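Long-range contacts in carbohydrate kinase (Agrobacterium tumefaciens, PDB 2NWH), which probably transfers a phosphoryl group from a nucleotide such as ATP to a sugar or related substrate, as other ribokinase-like (pfkB) kinases do: residues D141-E146 against I166-A171; D147-L152 against V174-A179; G181-L186 against A214-G219. One frame throughout, in Å; residues are numbered along the deposited sequence. Where two conformers were deposited one is given.

Contact 1. Residues D141-E146 against I166-A171; sequences DANLPE and IAISPA
Strands 137-141 and 163-166 run parallel side by side, and their last residues, Asp-141 and Ile-166, form a bridge with CA atoms 4.6 Å apart. The close-packed part is here. The carbonyl O of Ile-166 accepts from the N of Ala-142 at 3.1 Å, with the donor almost on the C=O axis (174°), though the N-H itself points off the line to the oxygen. The same oxygen also lies 3.3 Å from the CA of Asp-141 in a CH...O contact, so one acceptor serves two successive residues. Just beyond, the methyl of Ala-142 rests 3.5 Å from the O of Ala-167. Asp-141 has its CG between its own N and carbonyl carbon (chi1 70°), which turns the carboxylate back over the loop: OD1 receives the N of Asn-143 at 2.9 Å from above the carboxylate plane, making an Asx turn within a type I turn, while OD2 takes the N-H groups of Gly-11 and Gly-42. Both oxygens of this buried acid are thus held by backbone donors. Ile-168 gives up the most surface but stands at the partly exposed margin, at the corner of a classic gamma turn (phi 72°) closed by the N of Ser-169 and the O of Ala-167. Its CG1 and CD1 cross Asp-141 obliquely, CG1 lying 3.8 Å from CB. Beyond it, Ser-169 N-caps helix 170-173 through the N of Lys-172, and Pro-170 and Ala-171 open to solvent. Such loops at the C-terminal ends of adjacent parallel strands are characteristic of the Rossmann-like ribokinase fold.

Contact 2. Residues D147-L152 against V174-A179; sequences DTLTAL and VKLKAA. With CA (calcium ion), chain B.
Helix 146-158, the crossover helix between parallel strands 137-141 and 163-166, here meets the link that opens with a 3-10 turn at 174-176 and leads to strand 185-189. Leu-149 carries the apolar half. With CG beside its backbone N (chi1 -70°), it brings CD1 to 3.5 Å from the O of Lys-175 and alongside that residue's CB, and its CD1 and CD2 both lie 3.9 Å from CD2 of Leu-176. The aliphatic chain of Lys-175 bends at chi3 and delivers NZ to the O of Ala-142 and, weakly, to the O of Leu-144. At the next residue along the helix, Thr-150 presents both branches to Ala-178, whose CB approaches OG1 to 3.4 Å and CG2 slightly less closely. That OG1 is bonded to the O of Glu-146 and, at 2.7 Å, to a water that bridges the segments: this water donates to the O of Lys-175 at 3.0 Å and accepts a weak bond from the N of Ala-179. The methyl of Ala-179 fits against the O of Leu-149, 3.6 Å away. On the outer side the O of Ala-178 binds a calcium ion at 2.4 Å, whose other ligands here are three waters. Leucine contacts facing the sheet, with one water bridging the polar atoms beside them, are the packing of successive crossovers in an alpha/beta fold of the ribokinase type.

Contact 3. Residues G181-L186 against A214-G219; sequences GDIDIL and AGLSGG
Parallel strands 185-189 and 219-223 are neighbours in the central sheet of the alpha/beta fold, and here they begin, Leu-186 and Gly-219 forming the first bridge. Leu-216, Leu-186 and Gly-219 have the most surface buried. Leu-216 follows the Schellman motif that ends helix 207-213 at Gly-215, and its CG stands anti to the backbone N (chi1 -179°), so that the side chain reaches Ile-183 with one methyl and Leu-186 with the other. CD1 lies 3.4 Å from the O of Ile-183 and close to that residue's CG2, while CD2 touches CB of Leu-186 at 3.8 Å. The backbone N of Leu-186 donates to the O of Gly-218 at 3.1 Å, approaching from above the carbonyl plane, and that oxygen is also met by the CA of Ile-185 in a CH...O contact. Gly-219 and Gly-218 have no CB to strike the carbonyls they face: the O of Leu-186 is 3.2 Å from the CA of Gly-219, and the O of Asp-184 3.3 Å from the CA of Gly-218. CG2 of Ile-185 leans on Gly-219, and its side chain also packs on helix 255-266. At the outer end the CA of Gly-181 meets the O of Gly-215, and one water spans the segments, donating to the O of Ile-183 at 2.9 Å and bonded to OG of Ser-217 at 2.7 Å.

The three contacts follow successive crossovers of one sheet, along strands 137-141, 163-166, 185-189 and 219-223. Contacts 1 and 2, with centres about 9 Å apart, interlock along the chain and touch where the O of Leu-144 lies 3.5 Å from CD1 of Leu-149. Leu-176 joins contact 2 to contact 3, its CD2 3.6 Å from CD1 of Ile-183; their centres are about 12 Å apart. Contacts 1 and 3 meet where CB of Ala-167 touches CD2 of Leu-186, at 3.9 Å. The calcium sits beside contacts 2 and 3, 4.8 Å from the CA of Gly-181, whereas the sodium site at Asp-249 and Thr-251 lies outside all three, in the sequence stretch that in pfkB kinases probably forms part of the catalytic site.

Contact 1. Residues D141-E146 against I166-A171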
loop_
_atom_site.group_PDB
_atom_site.type_symbol
_atom_site.label_atom_id
_atom_site.label_comp_id
_atom_site.label_asym_id
_atom_site.label_seq_id
_atom_site.Cartn_x
_atom_site.Cartn_y
_atom_site.Cartn_z
ATOM N N ASP A 141 5.689 0.294 4.499
ATOM C CA ASP A 141 5.989 0.221 3.099
ATOM C C ASP A 141 7.480 0.492 2.887
ATOM O O ASP A 141 8.203 0.951 3.799
ATOM C CB ASP A 141 5.085 1.090 2.248
ATOM C CG ASP A 141 5.351 2.581 2.445
ATOM O OD1 ASP A 141 6.501 2.952 2.784
ATOM O OD2 ASP A 141 4.420 3.379 2.242
ATOM N N ALA A 142 7.918 0.188 1.670
ATOM C CA ALA A 142 9.330 0.231 1.371
ATOM C C ALA A 142 9.799 1.653 1.021
ATOM O O ALA A 142 10.907 1.819 0.494
ATOM C CB ALA A 142 9.674 -0.818 0.252
ATOM N N ASN A 143 8.976 2.672 1.334
ATOM C CA ASN A 143 9.438 4.073 1.307
ATOM C C ASN A 143 10.427 4.368 2.431
ATOM O O ASN A 143 11.251 5.302 2.337
ATOM C CB ASN A 143 8.287 5.081 1.422
ATOM C CG ASN A 143 7.493 5.213 0.160
ATOM O OD1 ASN A 143 6.264 5.024 0.157
ATOM N ND2 ASN A 143 8.178 5.530 -0.935
ATOM N N LEU A 144 10.312 3.618 3.521
ATOM C CA LEU A 144 11.216 3.791 4.665
ATOM C C LEU A 144 12.604 3.243 4.305
ATOM O O LEU A 144 12.730 2.328 3.496
ATOM C CB LEU A 144 10.711 3.004 5.880
ATOM C CG LEU A 144 9.329 3.325 6.474
ATOM C CD1 LEU A 144 9.083 2.397 7.674
ATOM C CD2 LEU A 144 9.194 4.770 6.868
ATOM N N PRO A 145 13.656 3.789 4.912
ATOM C CA PRO A 145 15.006 3.265 4.643
ATOM C C PRO A 145 15.176 1.759 4.912
ATOM O O PRO A 145 14.507 1.218 5.789
ATOM C CB PRO A 145 15.875 4.052 5.634
ATOM C CG PRO A 145 15.142 5.372 5.791
ATOM C CD PRO A 145 13.685 4.932 5.849
ATOM N N GLU A 146 16.097 1.109 4.177
ATOM C CA GLU A 146 16.381 -0.311 4.382
ATOM C C GLU A 146 16.658 -0.659 5.848
ATOM O O GLU A 146 15.996 -1.556 6.407
ATOM C CB GLU A 146 17.511 -0.803 3.442
ATOM C CG GLU A 146 18.031 -2.227 3.723
ATOM C CD GLU A 146 18.775 -2.850 2.524
ATOM O OE1 GLU A 146 18.786 -2.243 1.427
ATOM O OE2 GLU A 146 19.328 -3.968 2.673
ATOM N N ILE A 166 4.190 -3.401 2.084
ATOM C CA ILE A 166 3.887 -3.113 0.686
ATOM C C ILE A 166 5.190 -2.723 -0.006
ATOM O O ILE A 166 5.914 -1.827 0.462
ATOM C CB ILE A 166 2.857 -1.959 0.596
ATOM C CG1 ILE A 166 1.479 -2.412 1.082
ATOM C CG2 ILE A 166 2.674 -1.418 -0.836
ATOM C CD1 ILE A 166 0.605 -1.159 1.371
ATOM N N ALA A 167 5.443 -3.364 -1.149
ATOM C CA ALA A 167 6.720 -3.298 -1.848
ATOM C C ALA A 167 7.001 -1.968 -2.562
ATOM O O ALA A 167 8.165 -1.632 -2.780
ATOM C CB ALA A 167 6.828 -4.455 -2.842
ATOM N N ILE A 168 5.934 -1.270 -2.966
ATOM C CA ILE A 168 5.939 0.044 -3.618
ATOM C C ILE A 168 6.438 0.056 -5.067
ATOM O O ILE A 168 5.731 0.528 -5.941
ATOM C CB ILE A 168 6.636 1.179 -2.769
ATOM C CG1 ILE A 168 5.968 1.319 -1.391
ATOM C CG2 ILE A 168 6.527 2.531 -3.464
ATOM C CD1 ILE A 168 4.523 1.852 -1.456
ATOM N N SER A 169 7.641 -0.469 -5.297
ATOM C CA SER A 169 8.260 -0.516 -6.630
ATOM C C SER A 169 9.366 -1.579 -6.642
ATOM O O SER A 169 9.848 -1.974 -5.564
ATOM C CB SER A 169 8.818 0.866 -7.001
ATOM O OG SER A 169 9.959 1.200 -6.219
ATOM N N PRO A 170 9.783 -2.055 -7.850
ATOM C CA PRO A 170 10.872 -3.045 -7.893
ATOM C C PRO A 170 12.157 -2.489 -7.266
ATOM O O PRO A 170 12.854 -3.208 -6.540
ATOM C CB PRO A 170 11.068 -3.332 -9.384
ATOM C CG PRO A 170 10.154 -2.436 -10.129
ATOM C CD PRO A 170 9.287 -1.689 -9.191
ATOM N N ALA A 171 12.436 -1.211 -7.517
ATOM C CA ALA A 171 13.582 -0.530 -6.912
ATOM C C ALA A 171 13.546 -0.557 -5.380
ATOM O O ALA A 171 14.576 -0.787 -4.738
ATOM C CB ALA A 171 13.690 0.905 -7.428
#

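Contact 2. Residues D147-L152 against V174-A179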
loop_
_atom_site.group_PDB
_atom_site.type_symbol
_atom_site.label_atom_id
_atom_site.label_comp_id
_atom_site.label_asym_id
_atom_site.label_seq_id
_atom_site.Cartn_x
_atom_site.Cartn_y
_atom_site.Cartn_z
ATOM N N ASP A 147 17.609 0.022 6.489
ATOM C CA ASP A 147 17.930 -0.334 7.873
ATOM C C ASP A 147 16.774 -0.102 8.848
ATOM O O ASP A 147 16.660 -0.773 9.873
ATOM C CB ASP A 147 19.246 0.291 8.385
ATOM C CG ASP A 147 19.350 1.804 8.126
ATOM O OD1 ASP A 147 20.314 2.428 8.651
ATOM O OD2 ASP A 147 18.505 2.378 7.409
ATOM N N THR A 148 15.907 0.856 8.508
ATOM C CA THR A 148 14.729 1.122 9.308
ATOM C C THR A 148 13.749 -0.028 9.191
ATOM O O THR A 148 13.154 -0.444 10.188
ATOM C CB THR A 148 14.096 2.481 8.913
ATOM O OG1 THR A 148 15.115 3.476 9.097
ATOM C CG2 THR A 148 12.928 2.820 9.862
ATOM N N LEU A 149 13.630 -0.573 7.976
ATOM C CA LEU A 149 12.763 -1.690 7.749
ATOM C C LEU A 149 13.253 -2.908 8.522
ATOM O O LEU A 149 12.484 -3.564 9.216
ATOM C CB LEU A 149 12.636 -1.962 6.260
ATOM C CG LEU A 149 11.863 -0.942 5.440
ATOM C CD1 LEU A 149 12.160 -1.130 3.964
ATOM C CD2 LEU A 149 10.369 -1.075 5.736
ATOM N N THR A 150 14.557 -3.163 8.508
ATOM C CA THR A 150 15.089 -4.265 9.324
ATOM C C THR A 150 14.845 -4.073 10.839
ATOM O O THR A 150 14.418 -5.027 11.540
ATOM C CB THR A 150 16.573 -4.449 9.040
ATOM O OG1 THR A 150 16.765 -4.464 7.619
ATOM C CG2 THR A 150 17.122 -5.752 9.675
ATOM N N ALA A 151 15.100 -2.852 11.341
ATOM C CA ALA A 151 14.900 -2.551 12.754
ATOM C C ALA A 151 13.441 -2.717 13.149
ATOM O O ALA A 151 13.160 -3.247 14.240
ATOM C CB ALA A 151 15.376 -1.141 13.094
ATOM N N LEU A 152 12.547 -2.264 12.264
ATOM C CA LEU A 152 11.088 -2.456 12.426
ATOM C C LEU A 152 10.733 -3.945 12.536
ATOM O O LEU A 152 9.973 -4.345 13.435
ATOM C CB LEU A 152 10.289 -1.826 11.269
ATOM C CG LEU A 152 8.774 -1.923 11.457
ATOM C CD1 LEU A 152 8.274 -1.397 12.844
ATOM C CD2 LEU A 152 8.012 -1.306 10.264
ATOM N N VAL A 174 13.665 -4.327 -2.758
ATOM C CA VAL A 174 14.934 -4.917 -2.293
ATOM C C VAL A 174 15.292 -4.498 -0.849
ATOM O O VAL A 174 15.945 -5.242 -0.110
ATOM C CB VAL A 174 16.106 -4.580 -3.248
ATOM C CG1 VAL A 174 15.840 -5.114 -4.645
ATOM C CG2 VAL A 174 16.368 -3.071 -3.281
ATOM N N LYS A 175 14.820 -3.320 -0.450
ATOM C CA LYS A 175 15.026 -2.767 0.896
ATOM C C LYS A 175 14.424 -3.635 2.012
ATOM O O LYS A 175 14.738 -3.431 3.214
ATOM C CB LYS A 175 14.437 -1.361 0.966
ATOM C CG LYS A 175 15.149 -0.350 0.053
ATOM C CD LYS A 175 14.319 0.906 -0.243
ATOM C CE LYS A 175 14.280 1.850 0.921
ATOM N NZ LYS A 175 13.519 3.122 0.690
ATOM N N LEU A 176 13.561 -4.582 1.610
ATOM C CA LEU A 176 12.844 -5.461 2.547
ATOM C C LEU A 176 13.601 -6.763 2.839
ATOM O O LEU A 176 13.187 -7.553 3.685
ATOM C CB LEU A 176 11.409 -5.779 2.044
ATOM C CG LEU A 176 10.405 -4.623 2.142
ATOM C CD1 LEU A 176 9.243 -4.852 1.214
ATOM C CD2 LEU A 176 9.953 -4.333 3.594
ATOM N N LYS A 177 14.730 -6.960 2.163
ATOM C CA LYS A 177 15.446 -8.247 2.171
ATOM C C LYS A 177 15.827 -8.756 3.574
ATOM O O LYS A 177 15.515 -9.921 3.898
ATOM C CB LYS A 177 16.654 -8.183 1.240
ATOM C CG LYS A 177 17.352 -9.523 0.979
ATOM C CD LYS A 177 18.517 -9.390 -0.027
ATOM C CE LYS A 177 19.406 -8.150 0.239
ATOM N NZ LYS A 177 20.073 -8.139 1.580
ATOM N N ALA A 178 16.467 -7.921 4.416
ATOM C CA ALA A 178 16.804 -8.388 5.779
ATOM C C ALA A 178 15.552 -8.569 6.666
ATOM O O ALA A 178 15.507 -9.440 7.559
ATOM C CB ALA A 178 17.824 -7.492 6.452
ATOM N N ALA A 179 14.517 -7.787 6.384
ATOM C CA ALA A 179 13.304 -7.807 7.207
ATOM C C ALA A 179 12.392 -8.986 6.849
ATOM O O ALA A 179 11.439 -9.310 7.568
ATOM C CB ALA A 179 12.559 -6.480 7.033
HETATM CA CA CA B . 16.254 -11.189 8.981
HETATM O O HOH W 1 15.139 -5.184 5.566
HETATM O O HOH W 2 14.156 -11.457 9.842
HETATM O O HOH W 3 16.881 -9.092 10.179
HETATM O O HOH W 4 15.698 -12.247 6.590
#

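Contact 3. Residues G181-L186 against A214-G219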
loop_
_atom_site.group_PDB
_atom_site.type_symbol
_atom_site.label_atom_id
_atom_site.label_comp_id
_atom_site.label_asym_id
_atom_site.label_seq_id
_atom_site.Cartn_x
_atom_site.Cartn_y
_atom_site.Cartn_z
ATOM N N GLY A 181 12.316 -12.224 6.981
ATOM C CA GLY A 181 12.013 -13.194 8.021
ATOM C C GLY A 181 11.063 -12.720 9.110
ATOM O O GLY A 181 10.504 -13.569 9.845
ATOM N N ASP A 182 10.898 -11.388 9.233
ATOM C CA ASP A 182 10.006 -10.775 10.225
ATOM C C ASP A 182 8.660 -10.271 9.638
ATOM O O ASP A 182 7.804 -9.757 10.384
ATOM C CB ASP A 182 10.725 -9.641 10.942
ATOM C CG ASP A 182 11.819 -10.150 11.892
ATOM O OD1 ASP A 182 11.510 -11.085 12.666
ATOM O OD2 ASP A 182 12.947 -9.601 11.893
ATOM N N ILE A 183 8.492 -10.421 8.324
ATOM C CA ILE A 183 7.271 -9.982 7.608
ATOM C C ILE A 183 6.284 -11.157 7.404
ATOM O O ILE A 183 6.579 -12.138 6.709
ATOM C CB ILE A 183 7.615 -9.287 6.263
ATOM C CG1 ILE A 183 8.253 -7.924 6.529
ATOM C CG2 ILE A 183 6.344 -9.109 5.364
ATOM C CD1 ILE A 183 8.964 -7.300 5.349
ATOM N N ASP A 184 5.122 -11.053 8.036
ATOM C CA ASP A 184 4.090 -12.050 7.909
ATOM C C ASP A 184 3.450 -12.068 6.531
ATOM O O ASP A 184 3.136 -13.130 6.033
ATOM C CB ASP A 184 3.036 -11.845 8.996
ATOM C CG ASP A 184 3.487 -12.380 10.340
ATOM O OD1 ASP A 184 4.631 -12.880 10.437
ATOM O OD2 ASP A 184 2.671 -12.333 11.290
ATOM N N ILE A 185 3.225 -10.887 5.943
ATOM C CA ILE A 185 2.610 -10.771 4.594
ATOM C C ILE A 185 3.236 -9.618 3.801
ATOM O O ILE A 185 3.176 -8.452 4.228
ATOM C CB ILE A 185 1.086 -10.503 4.636
ATOM C CG1 ILE A 185 0.369 -11.505 5.556
ATOM C CG2 ILE A 185 0.502 -10.560 3.179
ATOM C CD1 ILE A 185 -1.005 -11.094 6.047
ATOM N N LEU A 186 3.831 -9.931 2.660
ATOM C CA LEU A 186 4.377 -8.908 1.769
ATOM C C LEU A 186 3.543 -8.815 0.499
ATOM O O LEU A 186 3.314 -9.830 -0.196
ATOM C CB LEU A 186 5.820 -9.222 1.387
ATOM C CG LEU A 186 6.768 -8.055 1.059
ATOM C CD1 LEU A 186 8.068 -8.642 0.585
ATOM C CD2 LEU A 186 6.289 -7.046 0.026
ATOM N N ALA A 214 13.576 -17.629 0.500
ATOM C CA ALA A 214 14.111 -16.271 0.723
ATOM C C ALA A 214 13.813 -15.836 2.154
ATOM O O ALA A 214 14.316 -14.806 2.615
ATOM C CB ALA A 214 13.572 -15.262 -0.287
ATOM N N GLY A 215 12.985 -16.615 2.860
ATOM C CA GLY A 215 12.720 -16.353 4.286
ATOM C C GLY A 215 11.415 -15.633 4.584
ATOM O O GLY A 215 11.135 -15.311 5.744
ATOM N N LEU A 216 10.625 -15.402 3.535
ATOM C CA LEU A 216 9.303 -14.756 3.652
ATOM C C LEU A 216 8.247 -15.822 3.872
ATOM O O LEU A 216 8.021 -16.642 3.007
ATOM C CB LEU A 216 8.968 -13.949 2.396
ATOM C CG LEU A 216 7.613 -13.219 2.449
ATOM C CD1 LEU A 216 7.656 -12.083 3.456
ATOM C CD2 LEU A 216 7.189 -12.725 1.068
ATOM N N SER A 217 7.626 -15.796 5.043
ATOM C CA SER A 217 6.634 -16.784 5.435
ATOM C C SER A 217 5.275 -16.608 4.764
ATOM O O SER A 217 4.536 -17.578 4.645
ATOM C CB SER A 217 6.535 -16.913 6.980
ATOM O OG SER A 217 6.217 -15.687 7.627
ATOM N N GLY A 218 4.932 -15.379 4.345
ATOM C CA GLY A 218 3.736 -15.163 3.547
ATOM C C GLY A 218 3.689 -13.911 2.690
ATOM O O GLY A 218 4.401 -12.937 2.923
ATOM N N GLY A 219 2.802 -13.925 1.706
ATOM C CA GLY A 219 2.647 -12.794 0.816
ATOM C C GLY A 219 1.616 -13.025 -0.271
ATOM O O GLY A 219 0.945 -14.053 -0.285
HETATM O O HOH W 5 8.424 -14.195 7.631
#